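Local coordinates for protein BtGH115A (Bacteroides thetaiotaomicron, PDB 5BY3) that is a family GH115 4-O-methyl-alpha-glucuronidase with specificity for decorated arabinogalactans, at residues 339-344 with 353-358; 422-427 with 700-705. All coordinates share one frame; numbering follows the deposited sequence.

Contact 1. Residues 339-344 with 353-358; sequences QVFIPY and AGLQVP
The ring of Phe341 lies against two branched aliphatic side chains of 353-358, Leu355 beyond its far end and Val357 nearer its root. At the far end, CZ of Phe341 meets CD2 of Leu355 at 4.0 Å, and CE2 lies only slightly farther from the same methyl. Along the CD2-CE2 side, Val357 CG2 comes to 3.9 Å from Phe341 CD2. Both methyls approach the ring obliquely. The second methyl of Val357, CG1, rests beside the start of the side chain, 4.1 Å from Phe341 CB, and the valine thus touches the phenylalanine along much of its length, the two side chains crossing at about a right angle. With CG trans to the backbone nitrogen (chi1 176°), Phe341 stretches its ring along the loop and meets both residues in turn. No hydrogen bond joins the two segments, whose nearest CA atoms, those of Phe341 and Val357, stand 8.1 Å apart; the side chains fill the interval. Replacing Phe341 by alanine would probably open a gap in this buried layer and leave Leu355 CD2 and Val357 CG2 without their aromatic partner.

Phe341 is held by backbone hydrogen bonds to Thr362 and Met364 of the next strand, while on the loop the side chains of Lys312 and Arg384 bind the carbonyl oxygens of Gly354 and Val357. Leu355 also touches Asp316 of helix 308-329. After Phe341 the chain turns away, with Pro343 at the centre of an inverse gamma turn. Strand 339-341, helix 347-352 and strand 362-366 form a right-handed beta-alpha-beta unit of the eight-stranded parallel sheet, consistent with the TIM-barrel clan, and the contact packs the loop returning from the helix against the outward side of the first strand.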
loop_
_atom_site.group_PDB
_atom_site.type_symbol
_atom_site.label_atom_id
_atom_site.label_comp_id
_atom_site.label_asym_id
_atom_site.label_seq_id
_atom_site.Cartn_x
_atom_site.Cartn_y
_atom_site.Cartn_z
ATOM N N GLN A 339 21.752 -2.448 3.633
ATOM C CA GLN A 339 21.892 -2.027 2.258
ATOM C C GLN A 339 20.774 -2.558 1.371
ATOM O O GLN A 339 20.352 -3.701 1.509
ATOM C CB GLN A 339 23.276 -2.474 1.732
ATOM C CG GLN A 339 24.395 -1.523 2.170
ATOM C CD GLN A 339 25.784 -2.090 1.979
ATOM O OE1 GLN A 339 26.334 -2.064 0.881
ATOM N NE2 GLN A 339 26.366 -2.595 3.060
ATOM N N VAL A 340 20.306 -1.748 0.430
ATOM C CA VAL A 340 19.248 -2.224 -0.458
ATOM C C VAL A 340 19.593 -1.905 -1.912
ATOM O O VAL A 340 20.124 -0.840 -2.226
ATOM C CB VAL A 340 17.830 -1.689 -0.018
ATOM C CG1 VAL A 340 17.709 -0.174 -0.159
ATOM C CG2 VAL A 340 16.675 -2.367 -0.781
ATOM N N PHE A 341 19.272 -2.844 -2.792
ATOM C CA PHE A 341 19.314 -2.586 -4.200
ATOM C C PHE A 341 17.907 -2.784 -4.757
ATOM O O PHE A 341 17.289 -3.849 -4.532
ATOM C CB PHE A 341 20.335 -3.520 -4.893
ATOM C CG PHE A 341 20.374 -3.366 -6.390
ATOM C CD1 PHE A 341 20.704 -2.126 -6.983
ATOM C CD2 PHE A 341 20.047 -4.442 -7.222
ATOM C CE1 PHE A 341 20.723 -1.964 -8.367
ATOM C CE2 PHE A 341 20.086 -4.285 -8.616
ATOM C CZ PHE A 341 20.423 -3.048 -9.175
ATOM N N ILE A 342 17.418 -1.762 -5.471
ATOM C CA ILE A 342 16.016 -1.716 -5.926
ATOM C C ILE A 342 15.930 -1.677 -7.445
ATOM O O ILE A 342 16.043 -0.597 -8.025
ATOM C CB ILE A 342 15.220 -0.522 -5.328
ATOM C CG1 ILE A 342 15.508 -0.402 -3.840
ATOM C CG2 ILE A 342 13.696 -0.699 -5.543
ATOM C CD1 ILE A 342 15.213 0.952 -3.291
ATOM N N PRO A 343 15.758 -2.855 -8.092
ATOM C CA PRO A 343 15.575 -2.927 -9.557
ATOM C C PRO A 343 14.097 -2.662 -9.995
ATOM O O PRO A 343 13.308 -3.575 -10.273
ATOM C CB PRO A 343 16.091 -4.321 -9.914
ATOM C CG PRO A 343 15.877 -5.136 -8.676
ATOM C CD PRO A 343 15.782 -4.203 -7.490
ATOM N N TYR A 344 13.758 -1.379 -9.986
ATOM C CA TYR A 344 12.470 -0.835 -10.368
ATOM C C TYR A 344 12.569 -0.397 -11.832
ATOM O O TYR A 344 13.648 0.041 -12.285
ATOM C CB TYR A 344 12.192 0.364 -9.457
ATOM C CG TYR A 344 10.954 1.164 -9.732
ATOM C CD1 TYR A 344 9.680 0.597 -9.637
ATOM C CD2 TYR A 344 11.054 2.503 -10.078
ATOM C CE1 TYR A 344 8.534 1.357 -9.885
ATOM C CE2 TYR A 344 9.925 3.285 -10.319
ATOM C CZ TYR A 344 8.662 2.719 -10.228
ATOM O OH TYR A 344 7.551 3.520 -10.477
ATOM N N ALA A 353 20.510 -9.112 -16.631
ATOM C CA ALA A 353 21.575 -9.286 -17.613
ATOM C C ALA A 353 22.846 -9.847 -16.928
ATOM O O ALA A 353 23.986 -9.600 -17.377
ATOM C CB ALA A 353 21.835 -7.957 -18.289
ATOM N N GLY A 354 22.619 -10.584 -15.828
ATOM C CA GLY A 354 23.649 -11.127 -14.943
ATOM C C GLY A 354 24.513 -10.138 -14.163
ATOM O O GLY A 354 25.744 -10.236 -14.181
ATOM N N LEU A 355 23.895 -9.195 -13.453
ATOM C CA LEU A 355 24.689 -8.269 -12.627
ATOM C C LEU A 355 24.992 -8.875 -11.257
ATOM O O LEU A 355 24.116 -9.512 -10.655
ATOM C CB LEU A 355 23.957 -6.954 -12.479
ATOM C CG LEU A 355 24.388 -5.908 -11.457
ATOM C CD1 LEU A 355 25.621 -5.102 -11.828
ATOM C CD2 LEU A 355 23.200 -4.969 -11.289
ATOM N N GLN A 356 26.217 -8.680 -10.773
ATOM C CA GLN A 356 26.589 -9.234 -9.473
ATOM C C GLN A 356 26.333 -8.224 -8.352
ATOM O O GLN A 356 26.897 -7.126 -8.352
ATOM C CB GLN A 356 28.039 -9.770 -9.467
ATOM C CG GLN A 356 28.323 -10.910 -10.455
ATOM C CD GLN A 356 27.257 -12.005 -10.467
ATOM O OE1 GLN A 356 27.136 -12.790 -9.534
ATOM N NE2 GLN A 356 26.484 -12.063 -11.543
ATOM N N VAL A 357 25.456 -8.584 -7.423
ATOM C CA VAL A 357 25.168 -7.717 -6.271
ATOM C C VAL A 357 25.660 -8.469 -5.029
ATOM O O VAL A 357 25.311 -9.640 -4.859
ATOM C CB VAL A 357 23.642 -7.340 -6.181
ATOM C CG1 VAL A 357 23.361 -6.324 -5.099
ATOM C CG2 VAL A 357 23.125 -6.755 -7.491
ATOM N N PRO A 358 26.476 -7.824 -4.171
ATOM C CA PRO A 358 27.053 -8.532 -3.007
ATOM C C PRO A 358 25.987 -9.088 -2.093
ATOM O O PRO A 358 24.992 -8.392 -1.798
ATOM C CB PRO A 358 27.891 -7.459 -2.304
ATOM C CG PRO A 358 28.200 -6.466 -3.390
ATOM C CD PRO A 358 26.976 -6.440 -4.264
#

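Contact 2. Residues 422-427 with 700-705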
loop_
_atom_site.group_PDB
_atom_site.type_symbol
_atom_site.label_atom_id
_atom_site.label_comp_id
_atom_site.label_asym_id
_atom_site.label_seq_id
_atom_site.Cartn_x
_atom_site.Cartn_y
_atom_site.Cartn_z
ATOM N N TYR A 422 5.293 -12.873 0.894
ATOM C CA TYR A 422 5.916 -13.465 2.066
ATOM C C TYR A 422 6.210 -14.958 1.862
ATOM O O TYR A 422 7.327 -15.429 2.151
ATOM C CB TYR A 422 5.101 -13.214 3.310
ATOM C CG TYR A 422 5.759 -13.667 4.611
ATOM C CD1 TYR A 422 6.540 -12.788 5.364
ATOM C CD2 TYR A 422 5.574 -14.980 5.101
ATOM C CE1 TYR A 422 7.129 -13.196 6.566
ATOM C CE2 TYR A 422 6.140 -15.390 6.301
ATOM C CZ TYR A 422 6.916 -14.503 7.022
ATOM O OH TYR A 422 7.472 -14.915 8.198
ATOM N N ASP A 423 5.222 -15.677 1.348
ATOM C CA ASP A 423 5.338 -17.108 1.102
ATOM C C ASP A 423 6.478 -17.425 0.088
ATOM O O ASP A 423 7.233 -18.388 0.238
ATOM C CB ASP A 423 3.988 -17.663 0.613
ATOM C CG ASP A 423 2.959 -17.852 1.737
ATOM O OD1 ASP A 423 3.282 -17.679 2.939
ATOM O OD2 ASP A 423 1.800 -18.210 1.403
ATOM N N GLN A 424 6.614 -16.587 -0.926
ATOM C CA GLN A 424 7.719 -16.727 -1.856
ATOM C C GLN A 424 9.038 -16.188 -1.300
ATOM O O GLN A 424 10.000 -16.063 -2.032
ATOM C CB GLN A 424 7.397 -16.112 -3.226
ATOM C CG GLN A 424 6.226 -16.760 -3.978
ATOM C CD GLN A 424 6.414 -18.239 -4.285
ATOM O OE1 GLN A 424 5.513 -19.060 -4.067
ATOM N NE2 GLN A 424 7.582 -18.587 -4.783
ATOM N N GLY A 425 9.094 -15.887 -0.010
ATOM C CA GLY A 425 10.364 -15.548 0.608
ATOM C C GLY A 425 10.772 -14.082 0.589
ATOM O O GLY A 425 11.919 -13.774 0.922
ATOM N N ILE A 426 9.851 -13.175 0.225
ATOM C CA ILE A 426 10.113 -11.724 0.377
ATOM C C ILE A 426 9.763 -11.340 1.832
ATOM O O ILE A 426 8.597 -11.059 2.140
ATOM C CB ILE A 426 9.347 -10.873 -0.659
ATOM C CG1 ILE A 426 9.730 -11.305 -2.074
ATOM C CG2 ILE A 426 9.576 -9.383 -0.419
ATOM C CD1 ILE A 426 8.998 -10.637 -3.230
ATOM N N GLN A 427 10.767 -11.352 2.717
ATOM C CA GLN A 427 10.536 -11.256 4.168
ATOM C C GLN A 427 11.417 -10.241 4.901
ATOM O O GLN A 427 11.346 -10.084 6.137
ATOM C CB GLN A 427 10.722 -12.618 4.833
ATOM C CG GLN A 427 9.935 -13.773 4.235
ATOM C CD GLN A 427 9.977 -15.042 5.092
ATOM O OE1 GLN A 427 10.623 -15.101 6.148
ATOM N NE2 GLN A 427 9.274 -16.060 4.638
ATOM N N HIS A 700 1.412 -11.274 -12.504
ATOM C CA HIS A 700 2.641 -11.588 -13.237
ATOM C C HIS A 700 3.164 -12.974 -12.801
ATOM O O HIS A 700 2.905 -13.401 -11.655
ATOM C CB HIS A 700 3.705 -10.506 -12.977
ATOM C CG HIS A 700 3.327 -9.130 -13.459
ATOM N ND1 HIS A 700 3.300 -8.787 -14.793
ATOM C CD2 HIS A 700 3.003 -8.001 -12.780
ATOM C CE1 HIS A 700 2.951 -7.521 -14.922
ATOM N NE2 HIS A 700 2.752 -7.025 -13.717
ATOM N N PRO A 701 3.927 -13.674 -13.686
ATOM C CA PRO A 701 4.427 -15.053 -13.370
ATOM C C PRO A 701 5.093 -15.186 -12.000
ATOM O O PRO A 701 5.803 -14.270 -11.562
ATOM C CB PRO A 701 5.459 -15.328 -14.488
ATOM C CG PRO A 701 5.043 -14.432 -15.616
ATOM C CD PRO A 701 4.471 -13.183 -14.974
ATOM N N VAL A 702 4.845 -16.284 -11.301
ATOM C CA VAL A 702 5.448 -16.462 -9.962
ATOM C C VAL A 702 6.812 -17.117 -10.055
ATOM O O VAL A 702 7.701 -16.836 -9.249
ATOM C CB VAL A 702 4.545 -17.252 -9.001
ATOM C CG1 VAL A 702 5.133 -17.237 -7.589
ATOM C CG2 VAL A 702 3.119 -16.690 -9.021
ATOM N N HIS A 703 6.955 -18.016 -11.024
ATOM C CA HIS A 703 8.248 -18.609 -11.369
ATOM C C HIS A 703 8.303 -18.858 -12.851
ATOM O O HIS A 703 7.386 -19.446 -13.458
ATOM C CB HIS A 703 8.503 -19.916 -10.628
ATOM C CG HIS A 703 8.643 -19.743 -9.154
ATOM N ND1 HIS A 703 7.801 -20.361 -8.256
ATOM C CD2 HIS A 703 9.508 -19.002 -8.420
ATOM C CE1 HIS A 703 8.156 -20.027 -7.029
ATOM N NE2 HIS A 703 9.182 -19.194 -7.102
ATOM N N GLY A 704 9.409 -18.410 -13.414
ATOM C CA GLY A 704 9.575 -18.429 -14.828
ATOM C C GLY A 704 8.990 -17.152 -15.316
ATOM O O GLY A 704 8.881 -16.170 -14.566
ATOM N N ASP A 705 8.586 -17.193 -16.575
ATOM C CA ASP A 705 8.197 -16.024 -17.351
ATOM C C ASP A 705 6.863 -16.364 -18.005
ATOM O O ASP A 705 6.443 -15.713 -18.948
ATOM C CB ASP A 705 9.286 -15.735 -18.401
ATOM C CG ASP A 705 10.723 -15.867 -17.831
ATOM O OD1 ASP A 705 11.044 -15.178 -16.817
ATOM O OD2 ASP A 705 11.526 -16.667 -18.395
#
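Gln424 and Val702 make the close-packed half of this contact, by carbon against carbon. The CG1 methyl of Val702 sits 3.7 Å from Gln424 CD and 3.8 Å from Gln424 CG, so that the valine bears on the bend of the glutamine chain, the two side chains crossing at about a right angle. That bend, at chi2 (-60°), folds the amide over the methyl. The same CG1 lies over one face of the His703 ring, offset toward its rim, 4.1 Å above the plane.

The outer half is less certain. His703, a solvent-exposed residue, comes to the Gln424 amide from the opposite direction, the ring and amide planes 68° apart. Gln424 NE2 lies near the ring plane at its edge, but its position is doubtful: it is modelled too close to the imidazole, and its angle to His703 NE2 is poor for a hydrogen bond. The other ring nitrogen, ND1, has a weak hydrogen bond to Glu764, which Gln424 also touches.

Gln424 is placed by the end of its helix. Gly425, with positive phi, is the C-prime residue of a Schellman motif, its N bonded to Tyr422 O at 2.8 Å. Gln427 NE2 reaches that oxygen from the other face of the carbonyl plane, at 3.2 Å, so the oxygen is gripped twice. Beyond the motif the chain runs into strand 429-433. The contact therefore sets the C-terminal end of helix 411-423 against the loop joining strands 689-696 and 708-713, with Phe376 also touching Gln424.

In the fold
Contact 1 and contact 2 lie on the same side of the chain's centre, their own centres about 17 Å apart and their nearest atoms about 10 Å apart, without touching. They follow one another along the sequence. Contact 1 is local and buried, closing one beta-alpha-beta step of the parallel sheet; contact 2 is partly buried and spans more than 270 residues, bringing the family GH115 C-terminal region against the region that carries this sheet. Strands 339-341 and 429-433 belong to that sheet, separated by 362-366 and 388-393. The nickel ion is bound by Leu404 and Asp436, which take part in neither contact; Asp436 follows strand 429-433, the strand reached from 422-427.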